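Putative yopH targeting protein (Yersinia pestis, PDB 4GF3) probably acts as a type III secretion chaperone that binds YopH and helps target it for export. Local coordinates at residues A12-L17 and S101-A106; A41-K46 and W92-I97; F51-I56 and D86-L91; G77-A82 and T110-K115. All coordinates share one frame; numbering follows the deposited sequence.

Interaction 1 (A12-L17 and S101-A106); sequences ATELGL and SGTQLA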
loop_
_atom_site.group_PDB
_atom_site.type_symbol
_atom_site.label_atom_id
_atom_site.label_comp_id
_atom_site.label_asym_id
_atom_site.label_seq_id
_atom_site.Cartn_x
_atom_site.Cartn_y
_atom_site.Cartn_z
ATOM N N ALA A 12 7.295 -7.832 6.984
ATOM C CA ALA A 12 8.076 -8.802 6.207
ATOM C C ALA A 12 7.870 -10.213 6.768
ATOM O O ALA A 12 7.505 -11.160 6.048
ATOM C CB ALA A 12 9.550 -8.433 6.249
ATOM N N THR A 13 8.058 -10.370 8.068
ATOM C CA THR A 13 7.804 -11.634 8.716
ATOM C C THR A 13 6.381 -12.170 8.494
ATOM O O THR A 13 6.244 -13.346 8.179
ATOM C CB THR A 13 8.116 -11.549 10.231
ATOM O OG1 THR A 13 9.484 -11.168 10.362
ATOM C CG2 THR A 13 7.889 -12.854 10.898
ATOM N N GLU A 14 5.377 -11.323 8.657
ATOM C CA GLU A 14 3.972 -11.680 8.354
ATOM C C GLU A 14 3.792 -12.205 6.926
ATOM O O GLU A 14 3.126 -13.229 6.699
ATOM C CB GLU A 14 3.083 -10.491 8.565
ATOM C CG GLU A 14 1.601 -10.797 8.470
ATOM C CD GLU A 14 1.011 -11.344 9.763
ATOM O OE1 GLU A 14 1.727 -11.379 10.792
ATOM O OE2 GLU A 14 -0.185 -11.717 9.750
ATOM N N LEU A 15 4.405 -11.535 5.965
ATOM C CA LEU A 15 4.340 -11.959 4.579
ATOM C C LEU A 15 5.228 -13.136 4.233
ATOM O O LEU A 15 5.047 -13.749 3.184
ATOM C CB LEU A 15 4.707 -10.735 3.679
ATOM C CG LEU A 15 3.840 -9.485 3.571
ATOM C CD1 LEU A 15 4.493 -8.440 2.621
ATOM C CD2 LEU A 15 2.413 -9.809 3.164
ATOM N N GLY A 16 6.202 -13.466 5.083
ATOM C CA GLY A 16 7.189 -14.475 4.758
ATOM C C GLY A 16 8.339 -14.004 3.857
ATOM O O GLY A 16 8.990 -14.830 3.219
ATOM N N LEU A 17 8.621 -12.698 3.835
ATOM C CA LEU A 17 9.854 -12.163 3.213
ATOM C C LEU A 17 10.957 -11.958 4.225
ATOM O O LEU A 17 10.675 -11.703 5.396
ATOM C CB LEU A 17 9.568 -10.839 2.554
ATOM C CG LEU A 17 8.445 -10.841 1.525
ATOM C CD1 LEU A 17 8.128 -9.428 1.065
ATOM C CD2 LEU A 17 8.857 -11.734 0.362
ATOM N N SER A 101 -0.213 -3.182 12.926
ATOM C CA SER A 101 0.625 -4.380 13.113
ATOM C C SER A 101 1.020 -4.887 11.716
ATOM O O SER A 101 0.439 -4.469 10.677
ATOM C CB SER A 101 -0.198 -5.509 13.835
ATOM O OG SER A 101 -1.355 -5.697 12.997
ATOM N N GLY A 102 2.005 -5.775 11.695
ATOM C CA GLY A 102 2.337 -6.561 10.505
ATOM C C GLY A 102 1.093 -7.178 9.880
ATOM O O GLY A 102 0.865 -7.098 8.678
ATOM N N THR A 103 0.215 -7.757 10.709
ATOM C CA THR A 103 -1.038 -8.298 10.181
ATOM C C THR A 103 -1.969 -7.321 9.555
ATOM O O THR A 103 -2.483 -7.567 8.472
ATOM C CB THR A 103 -1.816 -9.053 11.274
ATOM O OG1 THR A 103 -0.962 -10.012 11.848
ATOM C CG2 THR A 103 -3.100 -9.673 10.702
ATOM N N GLN A 104 -2.171 -6.151 10.158
ATOM C CA GLN A 104 -3.006 -5.182 9.506
ATOM C C GLN A 104 -2.381 -4.658 8.259
ATOM O O GLN A 104 -3.043 -4.419 7.273
ATOM C CB GLN A 104 -3.375 -3.970 10.408
ATOM C CG GLN A 104 -4.340 -3.021 9.656
ATOM C CD GLN A 104 -4.895 -1.883 10.540
ATOM O OE1 GLN A 104 -4.160 -1.124 11.183
ATOM N NE2 GLN A 104 -6.180 -1.800 10.590
ATOM N N LEU A 105 -1.063 -4.496 8.274
ATOM C CA LEU A 105 -0.433 -4.020 7.042
ATOM C C LEU A 105 -0.588 -5.002 5.887
ATOM O O LEU A 105 -0.793 -4.634 4.730
ATOM C CB LEU A 105 1.052 -3.674 7.272
ATOM C CG LEU A 105 1.503 -2.248 7.544
ATOM C CD1 LEU A 105 3.035 -2.116 7.391
ATOM C CD2 LEU A 105 0.789 -1.247 6.624
ATOM N N ALA A 106 -0.496 -6.274 6.201
ATOM C CA ALA A 106 -0.713 -7.336 5.226
ATOM C C ALA A 106 -2.178 -7.299 4.754
ATOM O O ALA A 106 -2.435 -7.495 3.559
ATOM C CB ALA A 106 -0.323 -8.686 5.812
#

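Interaction 2 (A41-K46 and W92-I97); sequences APINEK and WSQLNI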
loop_
_atom_site.group_PDB
_atom_site.type_symbol
_atom_site.label_atom_id
_atom_site.label_comp_id
_atom_site.label_asym_id
_atom_site.label_seq_id
_atom_site.Cartn_x
_atom_site.Cartn_y
_atom_site.Cartn_z
ATOM N N ALA A 41 5.768 4.097 2.856
ATOM C CA ALA A 41 6.607 5.222 3.268
ATOM C C ALA A 41 6.088 5.896 4.536
ATOM O O ALA A 41 4.887 5.973 4.730
ATOM C CB ALA A 41 6.649 6.238 2.167
ATOM N N PRO A 42 6.990 6.415 5.353
ATOM C CA PRO A 42 6.574 7.315 6.441
ATOM C C PRO A 42 6.126 8.657 5.793
ATOM O O PRO A 42 6.671 9.063 4.748
ATOM C CB PRO A 42 7.813 7.461 7.297
ATOM C CG PRO A 42 8.931 6.850 6.562
ATOM C CD PRO A 42 8.451 6.299 5.256
ATOM N N ILE A 43 5.082 9.264 6.320
ATOM C CA ILE A 43 4.629 10.538 5.789
ATOM C C ILE A 43 4.733 11.708 6.717
ATOM O O ILE A 43 4.755 12.859 6.259
ATOM C CB ILE A 43 3.248 10.447 5.224
ATOM C CG1 ILE A 43 2.202 10.054 6.280
ATOM C CG2 ILE A 43 3.242 9.505 4.066
ATOM C CD1 ILE A 43 0.913 10.614 5.815
ATOM N N ASN A 44 4.808 11.407 8.012
ATOM C CA ASN A 44 5.046 12.350 9.045
ATOM C C ASN A 44 5.608 11.542 10.192
ATOM O O ASN A 44 5.855 10.326 10.059
ATOM C CB ASN A 44 3.800 13.185 9.376
ATOM C CG ASN A 44 2.635 12.362 9.883
ATOM O OD1 ASN A 44 2.833 11.294 10.494
ATOM N ND2 ASN A 44 1.393 12.817 9.565
ATOM N N GLU A 45 5.888 12.207 11.292
ATOM C CA GLU A 45 6.453 11.570 12.465
ATOM C C GLU A 45 5.667 10.308 12.939
ATOM O O GLU A 45 6.297 9.375 13.426
ATOM C CB GLU A 45 6.479 12.580 13.629
ATOM C CG GLU A 45 7.156 12.111 14.921
ATOM C CD GLU A 45 6.679 12.872 16.160
ATOM O OE1 GLU A 45 5.859 13.831 15.992
ATOM O OE2 GLU A 45 7.116 12.502 17.316
ATOM N N LYS A 46 4.341 10.330 12.861
ATOM C CA LYS A 46 3.462 9.304 13.479
ATOM C C LYS A 46 2.784 8.309 12.519
ATOM O O LYS A 46 2.226 7.288 12.957
ATOM C CB LYS A 46 2.347 10.004 14.250
ATOM C CG LYS A 46 2.822 10.742 15.465
ATOM C CD LYS A 46 3.067 9.849 16.666
ATOM C CE LYS A 46 3.933 10.521 17.738
ATOM N NZ LYS A 46 4.621 9.511 18.590
ATOM N N TRP A 92 -4.891 3.896 -1.704
ATOM C CA TRP A 92 -4.013 4.234 -0.636
ATOM C C TRP A 92 -4.680 4.052 0.741
ATOM O O TRP A 92 -5.922 4.035 0.916
ATOM C CB TRP A 92 -3.428 5.659 -0.755
ATOM C CG TRP A 92 -4.471 6.763 -0.692
ATOM C CD1 TRP A 92 -5.088 7.357 -1.767
ATOM C CD2 TRP A 92 -4.935 7.481 0.477
ATOM N NE1 TRP A 92 -5.856 8.410 -1.354
ATOM C CE2 TRP A 92 -5.867 8.451 0.017
ATOM C CE3 TRP A 92 -4.722 7.342 1.880
ATOM C CZ2 TRP A 92 -6.531 9.318 0.897
ATOM C CZ3 TRP A 92 -5.406 8.167 2.743
ATOM C CH2 TRP A 92 -6.281 9.161 2.244
ATOM N N SER A 93 -3.832 3.800 1.708
ATOM C CA SER A 93 -4.291 3.766 3.113
ATOM C C SER A 93 -3.246 4.476 3.968
ATOM O O SER A 93 -2.014 4.393 3.716
ATOM C CB SER A 93 -4.519 2.335 3.660
ATOM O OG SER A 93 -5.157 2.394 4.932
ATOM N N GLN A 94 -3.741 5.187 4.977
ATOM C CA GLN A 94 -2.917 5.984 5.873
ATOM C C GLN A 94 -3.115 5.488 7.302
ATOM O O GLN A 94 -4.227 5.381 7.740
ATOM C CB GLN A 94 -3.265 7.488 5.726
ATOM C CG GLN A 94 -2.371 8.410 6.563
ATOM C CD GLN A 94 -2.484 9.892 6.117
ATOM O OE1 GLN A 94 -2.734 10.217 4.930
ATOM N NE2 GLN A 94 -2.248 10.775 7.053
ATOM N N LEU A 95 -2.030 5.164 7.973
ATOM C CA LEU A 95 -2.024 4.441 9.226
ATOM C C LEU A 95 -1.029 5.046 10.241
ATOM O O LEU A 95 0.050 5.508 9.917
ATOM C CB LEU A 95 -1.602 2.982 8.990
ATOM C CG LEU A 95 -2.451 2.189 7.976
ATOM C CD1 LEU A 95 -1.650 1.887 6.719
ATOM C CD2 LEU A 95 -3.031 0.939 8.630
ATOM N N ASN A 96 -1.373 4.884 11.497
ATOM C CA ASN A 96 -0.547 5.206 12.567
ATOM C C ASN A 96 0.466 4.106 12.797
ATOM O O ASN A 96 0.109 2.939 13.010
ATOM C CB ASN A 96 -1.416 5.410 13.818
ATOM C CG ASN A 96 -0.634 5.790 14.998
ATOM O OD1 ASN A 96 -0.064 4.939 15.684
ATOM N ND2 ASN A 96 -0.665 7.126 15.336
ATOM N N ILE A 97 1.738 4.502 12.838
ATOM C CA ILE A 97 2.865 3.549 12.960
ATOM C C ILE A 97 2.741 2.738 14.234
ATOM O O ILE A 97 2.934 1.515 14.245
ATOM C CB ILE A 97 4.216 4.288 12.927
ATOM C CG1 ILE A 97 4.479 4.842 11.511
ATOM C CG2 ILE A 97 5.395 3.373 13.341
ATOM C CD1 ILE A 97 5.501 5.937 11.469
HETATM O O HOH W 1 2.705 6.353 15.517
#

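Interaction 3 (F51-I56 and D86-L91); sequences FMRAGI and DDHWLL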
loop_
_atom_site.group_PDB
_atom_site.type_symbol
_atom_site.label_atom_id
_atom_site.label_comp_id
_atom_site.label_asym_id
_atom_site.label_seq_id
_atom_site.Cartn_x
_atom_site.Cartn_y
_atom_site.Cartn_z
ATOM N N PHE A 51 0.420 2.377 -0.598
ATOM C CA PHE A 51 -0.298 2.853 -1.810
ATOM C C PHE A 51 0.166 2.182 -3.080
ATOM O O PHE A 51 1.317 1.686 -3.157
ATOM C CB PHE A 51 -0.238 4.404 -1.944
ATOM C CG PHE A 51 1.108 4.950 -2.273
ATOM C CD1 PHE A 51 1.482 5.186 -3.615
ATOM C CD2 PHE A 51 2.016 5.229 -1.271
ATOM C CE1 PHE A 51 2.717 5.687 -3.920
ATOM C CE2 PHE A 51 3.240 5.785 -1.582
ATOM C CZ PHE A 51 3.588 6.017 -2.903
ATOM N N MET A 52 -0.712 2.191 -4.082
ATOM C CA MET A 52 -0.427 1.588 -5.385
ATOM C C MET A 52 -1.145 2.352 -6.507
ATOM O O MET A 52 -2.265 2.915 -6.315
ATOM C CB MET A 52 -0.791 0.103 -5.393
ATOM C CG MET A 52 -2.244 -0.246 -5.294
ATOM S SD MET A 52 -2.476 -2.000 -5.558
ATOM C CE MET A 52 -2.284 -2.181 -7.328
ATOM N N ARG A 53 -0.513 2.370 -7.670
ATOM C CA ARG A 53 -1.175 2.812 -8.888
ATOM C C ARG A 53 -1.878 1.602 -9.485
ATOM O O ARG A 53 -1.283 0.534 -9.707
ATOM C CB ARG A 53 -0.196 3.439 -9.888
ATOM C CG ARG A 53 -0.823 4.040 -11.182
ATOM C CD ARG A 53 0.174 4.996 -11.852
ATOM N NE ARG A 53 -0.255 5.606 -13.134
ATOM C CZ ARG A 53 -0.044 5.071 -14.334
ATOM N NH1 ARG A 53 0.531 3.875 -14.440
ATOM N NH2 ARG A 53 -0.439 5.707 -15.451
ATOM N N ALA A 54 -3.157 1.774 -9.755
ATOM C CA ALA A 54 -3.923 0.773 -10.443
ATOM C C ALA A 54 -4.246 1.233 -11.900
ATOM O O ALA A 54 -3.541 2.115 -12.471
ATOM C CB ALA A 54 -5.167 0.467 -9.620
ATOM N N GLY A 55 -5.332 0.710 -12.471
ATOM C CA GLY A 55 -5.658 0.932 -13.898
ATOM C C GLY A 55 -6.402 2.222 -14.160
ATOM O O GLY A 55 -6.775 2.961 -13.225
ATOM N N ILE A 56 -6.565 2.530 -15.429
ATOM C CA ILE A 56 -7.272 3.733 -15.854
ATOM C C ILE A 56 -8.756 3.671 -15.446
ATOM O O ILE A 56 -9.353 2.594 -15.413
ATOM C CB ILE A 56 -7.107 3.983 -17.367
ATOM C CG1 ILE A 56 -7.552 5.412 -17.679
ATOM C CG2 ILE A 56 -7.877 2.953 -18.199
ATOM C CD1 ILE A 56 -7.143 5.942 -19.020
ATOM N N ASP A 86 -3.512 11.179 -15.151
ATOM C CA ASP A 86 -3.852 10.410 -16.310
ATOM C C ASP A 86 -5.084 9.510 -16.126
ATOM O O ASP A 86 -5.340 8.619 -16.915
ATOM C CB ASP A 86 -2.603 9.677 -16.723
ATOM C CG ASP A 86 -1.526 10.672 -17.230
ATOM O OD1 ASP A 86 -1.919 11.634 -17.959
ATOM O OD2 ASP A 86 -0.327 10.505 -16.872
ATOM N N ASP A 87 -5.856 9.818 -15.103
ATOM C CA ASP A 87 -7.112 9.154 -14.830
ATOM C C ASP A 87 -6.860 7.690 -14.355
ATOM O O ASP A 87 -7.784 6.875 -14.407
ATOM C CB ASP A 87 -8.050 9.189 -16.048
ATOM C CG ASP A 87 -8.443 10.624 -16.466
ATOM O OD1 ASP A 87 -8.183 11.587 -15.701
ATOM O OD2 ASP A 87 -9.046 10.782 -17.529
ATOM N N HIS A 88 -5.636 7.382 -13.933
ATOM C CA HIS A 88 -5.405 6.133 -13.186
ATOM C C HIS A 88 -5.756 6.295 -11.745
ATOM O O HIS A 88 -5.448 7.307 -11.077
ATOM C CB HIS A 88 -3.983 5.601 -13.270
ATOM C CG HIS A 88 -3.654 5.003 -14.595
ATOM N ND1 HIS A 88 -3.091 3.752 -14.742
ATOM C CD2 HIS A 88 -3.830 5.491 -15.837
ATOM C CE1 HIS A 88 -2.897 3.515 -16.026
ATOM N NE2 HIS A 88 -3.364 4.546 -16.716
ATOM N N TRP A 89 -6.348 5.233 -11.240
ATOM C CA TRP A 89 -6.637 5.134 -9.838
ATOM C C TRP A 89 -5.350 5.010 -9.042
ATOM O O TRP A 89 -4.433 4.262 -9.409
ATOM C CB TRP A 89 -7.525 3.940 -9.559
ATOM C CG TRP A 89 -8.915 4.141 -10.075
ATOM C CD1 TRP A 89 -9.557 3.471 -11.106
ATOM C CD2 TRP A 89 -9.869 5.046 -9.532
ATOM N NE1 TRP A 89 -10.846 3.916 -11.219
ATOM C CE2 TRP A 89 -11.066 4.877 -10.262
ATOM C CE3 TRP A 89 -9.831 5.952 -8.487
ATOM C CZ2 TRP A 89 -12.219 5.635 -9.994
ATOM C CZ3 TRP A 89 -10.983 6.723 -8.231
ATOM C CH2 TRP A 89 -12.153 6.525 -8.967
ATOM N N LEU A 90 -5.314 5.752 -7.957
ATOM C CA LEU A 90 -4.241 5.661 -6.980
ATOM C C LEU A 90 -4.915 5.279 -5.663
ATOM O O LEU A 90 -5.659 6.083 -5.074
ATOM C CB LEU A 90 -3.541 7.007 -6.847
ATOM C CG LEU A 90 -2.138 7.010 -6.189
ATOM C CD1 LEU A 90 -1.472 8.343 -6.468
ATOM C CD2 LEU A 90 -2.165 6.727 -4.694
ATOM N N LEU A 91 -4.615 4.067 -5.197
ATOM C CA LEU A 91 -5.291 3.430 -4.065
ATOM C C LEU A 91 -4.362 3.525 -2.870
ATOM O O LEU A 91 -3.117 3.306 -2.991
ATOM C CB LEU A 91 -5.604 1.989 -4.394
ATOM C CG LEU A 91 -6.349 1.696 -5.696
ATOM C CD1 LEU A 91 -6.559 0.198 -5.813
ATOM C CD2 LEU A 91 -7.627 2.497 -5.733
#

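Interaction 4 (G77-A82 and T110-K115); sequences GVIRCA and TSLVDK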
loop_
_atom_site.group_PDB
_atom_site.type_symbol
_atom_site.label_atom_id
_atom_site.label_comp_id
_atom_site.label_asym_id
_atom_site.label_seq_id
_atom_site.Cartn_x
_atom_site.Cartn_y
_atom_site.Cartn_z
ATOM N N GLY A 77 -6.867 1.356 8.560
ATOM C CA GLY A 77 -6.532 0.651 7.310
ATOM C C GLY A 77 -7.594 0.690 6.184
ATOM O O GLY A 77 -7.723 -0.255 5.412
ATOM N N VAL A 78 -8.340 1.783 6.093
ATOM C CA VAL A 78 -9.412 1.992 5.134
ATOM C C VAL A 78 -8.735 2.365 3.806
ATOM O O VAL A 78 -7.734 3.092 3.763
ATOM C CB VAL A 78 -10.345 3.123 5.558
ATOM C CG1 VAL A 78 -11.363 3.422 4.440
ATOM C CG2 VAL A 78 -11.036 2.715 6.855
ATOM N N ILE A 79 -9.205 1.740 2.748
ATOM C CA ILE A 79 -8.623 2.008 1.442
ATOM C C ILE A 79 -9.331 3.201 0.799
ATOM O O ILE A 79 -10.566 3.174 0.623
ATOM C CB ILE A 79 -8.794 0.807 0.490
ATOM C CG1 ILE A 79 -8.154 -0.487 1.034
ATOM C CG2 ILE A 79 -8.218 1.153 -0.868
ATOM C CD1 ILE A 79 -6.734 -0.328 1.563
ATOM N N ARG A 80 -8.580 4.227 0.449
ATOM C CA ARG A 80 -9.100 5.386 -0.206
ATOM C C ARG A 80 -8.573 5.427 -1.641
ATOM O O ARG A 80 -7.510 4.850 -1.948
ATOM C CB ARG A 80 -8.663 6.643 0.510
ATOM C CG ARG A 80 -8.975 6.621 2.021
ATOM C CD ARG A 80 -10.474 6.601 2.274
ATOM N NE ARG A 80 -10.818 6.868 3.671
ATOM C CZ ARG A 80 -12.059 6.810 4.116
ATOM N NH1 ARG A 80 -13.066 6.441 3.277
ATOM N NH2 ARG A 80 -12.327 7.076 5.393
ATOM N N CYS A 81 -9.225 6.248 -2.465
ATOM C CA CYS A 81 -8.934 6.245 -3.926
ATOM C C CYS A 81 -8.844 7.649 -4.418
ATOM O O CYS A 81 -9.749 8.426 -4.194
ATOM C CB CYS A 81 -9.983 5.490 -4.720
ATOM S SG CYS A 81 -10.484 3.853 -4.076
ATOM N N ALA A 82 -7.727 7.973 -5.049
ATOM C CA ALA A 82 -7.501 9.224 -5.750
ATOM C C ALA A 82 -7.395 8.940 -7.255
ATOM O O ALA A 82 -7.192 7.805 -7.681
ATOM C CB ALA A 82 -6.198 9.875 -5.302
ATOM N N THR A 110 -3.367 -6.711 0.840
ATOM C CA THR A 110 -4.306 -7.598 0.108
ATOM C C THR A 110 -5.578 -6.835 -0.307
ATOM O O THR A 110 -6.152 -7.105 -1.341
ATOM C CB THR A 110 -4.629 -8.896 0.886
ATOM O OG1 THR A 110 -5.088 -8.594 2.205
ATOM C CG2 THR A 110 -3.430 -9.716 1.013
ATOM N N SER A 111 -5.998 -5.870 0.479
ATOM C CA SER A 111 -7.186 -5.043 0.132
ATOM C C SER A 111 -6.896 -4.083 -1.020
ATOM O O SER A 111 -7.745 -3.857 -1.900
ATOM C CB SER A 111 -7.661 -4.266 1.346
ATOM O OG SER A 111 -8.201 -5.172 2.295
ATOM N N LEU A 112 -5.687 -3.546 -1.010
ATOM C CA LEU A 112 -5.235 -2.665 -2.097
ATOM C C LEU A 112 -5.291 -3.425 -3.406
ATOM O O LEU A 112 -5.896 -2.967 -4.402
ATOM C CB LEU A 112 -3.793 -2.182 -1.824
ATOM C CG LEU A 112 -3.592 -1.092 -0.796
ATOM C CD1 LEU A 112 -2.138 -0.804 -0.435
ATOM C CD2 LEU A 112 -4.266 0.212 -1.205
ATOM N N VAL A 113 -4.669 -4.623 -3.394
ATOM C CA VAL A 113 -4.626 -5.488 -4.571
ATOM C C VAL A 113 -6.027 -5.872 -5.006
ATOM O O VAL A 113 -6.356 -5.840 -6.195
ATOM C CB VAL A 113 -3.717 -6.734 -4.310
ATOM C CG1 VAL A 113 -3.917 -7.789 -5.384
ATOM C CG2 VAL A 113 -2.258 -6.264 -4.241
ATOM N N ASP A 114 -6.876 -6.225 -4.054
ATOM C CA ASP A 114 -8.253 -6.606 -4.410
ATOM C C ASP A 114 -9.051 -5.448 -5.052
ATOM O O ASP A 114 -9.850 -5.660 -5.964
ATOM C CB ASP A 114 -9.011 -7.112 -3.160
ATOM C CG ASP A 114 -8.663 -8.571 -2.764
ATOM O OD1 ASP A 114 -8.257 -9.393 -3.604
ATOM O OD2 ASP A 114 -8.857 -8.898 -1.577
ATOM N N LYS A 115 -8.842 -4.242 -4.562
ATOM C CA LYS A 115 -9.509 -3.024 -5.076
ATOM C C LYS A 115 -9.066 -2.763 -6.492
ATOM O O LYS A 115 -9.917 -2.529 -7.354
ATOM C CB LYS A 115 -9.230 -1.807 -4.204
ATOM C CG LYS A 115 -10.116 -0.558 -4.446
ATOM C CD LYS A 115 -11.618 -0.792 -4.345
ATOM C CE LYS A 115 -12.413 0.495 -4.465
ATOM N NZ LYS A 115 -13.882 0.323 -4.248
#

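Interaction 1 (A12-L17 and S101-A106)
Glu14 OE2 is held by two hydrogen bonds, one to the hydroxyl of Ser135 and a weak one donated by Thr103 OG1. The distance from Thr103 OG1 to Glu14 OE2 is 2.8 Å, but the better partner of this hydroxyl is the backbone N of Ser136, so the chain near its C-terminus clamps the pair from outside the two helices. Torsions place the carboxylate: Glu14 CG is anti to the backbone N (chi1 -172°), and a bend at chi2 (83°) swings the acid group obliquely across the Thr103 side chain. Thr103 OG1 lies beside its own backbone N, anti to the carbonyl carbon. Behind the acid group the contact is apolar and close. Glu14 CG sits 3.9 Å from Ala106 CB, whose other neighbour is Leu15 CD2 at 4.0 Å. Gly102 brings the backbones together, with 5.8 Å between Glu14 CA and Gly102 CA.

The two helix termini that meet here, the C-terminus of 4-15 and the N-terminus of 102-118, are both capped. Ser101 is the N-cap of helix 102-118, its OG accepting from Gln104 N at 3.0 Å with an N-H...O angle of 166°. Helix 4-15 ends in a Schellman motif, in which Leu17 N bonds to Ala12 O at 2.9 Å and Gly16, with positive phi, to Thr13 O. Glu10 OE1 takes the N-H of Gly102, and aromatic packing from the chain of another protein reaches Leu15 and Ala106. Two glutamates therefore face the N-terminal turn of helix 102-118, whose dipole would be expected to favour their ionised form.

Interaction 2 (A41-K46 and W92-I97)
Ile43 and Gln94 cross at about a right angle, the tip of the isoleucine meeting the flat amide of the glutamine. Ile43 CD1 is 3.4 Å from Gln94 NE2 and 3.8 Å from Gln94 OE1, so one methyl touches both ends of the amide. Ile43 CG1 takes the crowded position between backbone N and carbonyl carbon (chi1 62°), while Gln94 runs extended from a CG anti to its backbone N. The amide is not left to this methyl alone: Gln94 NE2 bonds to Glu47 OE2.

At the other end of the contact, side chains gather round a backbone carbonyl. Lys46 O accepts from Ile97 N at 2.8 Å, with an N-H...O angle of 171° and the donor in the carbonyl plane. Water 1 gives Lys46 O a second bond of 2.8 Å and donates weakly to Asn96 OD1, tying the amide to the turn. Asn96 CA adds a C-H...O contact to Lys46 O at 3.5 Å. Ile97 CG1, anti to its carbonyl carbon, comes alongside the same carbonyl, and Ile97 CD1 reaches 3.8 Å from Lys46 C. Within the loop, Lys46 N donates to Asn44 OD1 at 3.0 Å, from above the carbonyl plane, an Asx turn.

Residues 43-46 link strands 36-42 and 47-56. The bond from Ile97 N to Lys46 O continues the pairing of strands 47-56 and 88-96 (Leu48 with Leu95), while Ile43 reaches across from the 36-42 side, over Val49, to Gln94. Ile97 rests on Leu48, and Leu95 packs on Leu105 of helix 102-118.

Interaction 3 (F51-I56 and D86-L91)
The His88 ring is clasped between two parts of strand 47-56. On one face the guanidinium of Arg53 lies flat, centres 3.6 Å apart and planes only 6° from parallel. Over the opposite face stand Ile56 N, 3.7 Å from His88 ND1, and Ile56 CB in a CH-pi contact. At the ring edge His88 ND1 donates to Ala54 O at 2.8 Å (N-H...O angle 146°), which fixes the ring's rotation and places a proton on ND1. A stacked arginine would tend to favour the neutral histidine.

The second shell positions this stack. Arg53 is extended from CG to NE, and NE forms a salt bridge with Asp84, whose OD1 accepts from His88 N and Asp86 N. Around it the backbones pair: Met52 and Leu91 exchange two bonds, Leu91 N to Met52 O being 2.8 Å, while Ala54 N reaches Trp89 O at 2.8 Å and Trp89 N reaches Gly55 O at 3.0 Å. On the face bearing Met52 and Leu91, Met52 CG lies 4.1 Å from Leu91 CB, the two side chains running alongside, and helix 102-118 covers them through Ala116 and Leu112.

Arg53 pairs with Leu90, yet Ile56 pairs with His88, a one-residue register shift. With strand axes 153° apart, this is an antiparallel pair carrying a beta bulge, set in the twisted sheet of the CesT chaperone fold.

Interaction 4 (G77-A82 and T110-K115)
Residues 78-82 are extended and lead into strand 80-83; Gly77, with positive phi, turns the chain before them. The partner segment, 110-115, belongs to helix 102-118, which packs on one face of the antiparallel sheet of the CesT chaperone fold and here meets its outermost strand, 80-83, and the residues leading into it. Helical bonds from Asp114 N to Thr110 O and from Lys115 N to Ser111 O, each 2.9 Å, show 110-115 to be regular alpha-helix. The backbones come nearest where Ile79 CA lies 6.8 Å from Leu112 CA. Alternation in the extended chain points the CB of Ile79 and Cys81 at the helix and that of Arg80 away; Arg80 NH2 is hydrogen-bonded to Leu71 O.

Ile79 carries most of the contact, and its branches spread over Ser111 and Leu112. CG1 is anti to the carbonyl carbon (chi1 -58°), and a further bend at chi2 (-48°) brings Ile79 CD1 within 3.7 Å of Leu112 CD2, the two side chains crossing obliquely. Ile79 CG1 touches Ser111 CB at 3.8 Å; the hydroxyl of Ser111 is spent inside the helix, on Ser107 O. Ile79 CG2 is 4.1 Å from Leu112 CD2 and only loosely approaches Lys115 CG, at 4.4 Å. The interface is thus held by apolar contact rather than by polar bonds. Leu112 continues onto Ala50 and Met52 of strand 47-56, and Ile66 of helix 60-68 touches both Cys81 and Lys115. Bent at chi2 (55°), the lysine chain brings its CE methylene to 3.9 Å from Cys81 SG.

In the fold
Strand 88-96 and helix 102-118, consecutive in the chain, tie the four contacts together. Interactions 3 and 4 are the closest pair, centres 11 Å apart: Leu90 N lies 2.8 Å from Ala82 O, and Leu91 CD2 is 3.6 Å from Cys81 SG. Interaction 2 meets interaction 4 through Trp92 O and Arg80 N, 2.7 Å apart, and meets interaction 3 where Trp92 CB rests on Phe51 CB. Interactions 1 and 3 lie on opposite sides of the chain's centre, centres 23 Å apart without touching; Gln104 OE1, 3.5 Å from Leu95 CD2, joins interaction 1 to interaction 2. The chain of another protein packs on residues of all four segment pairs, consistent with a chaperone's binding surface.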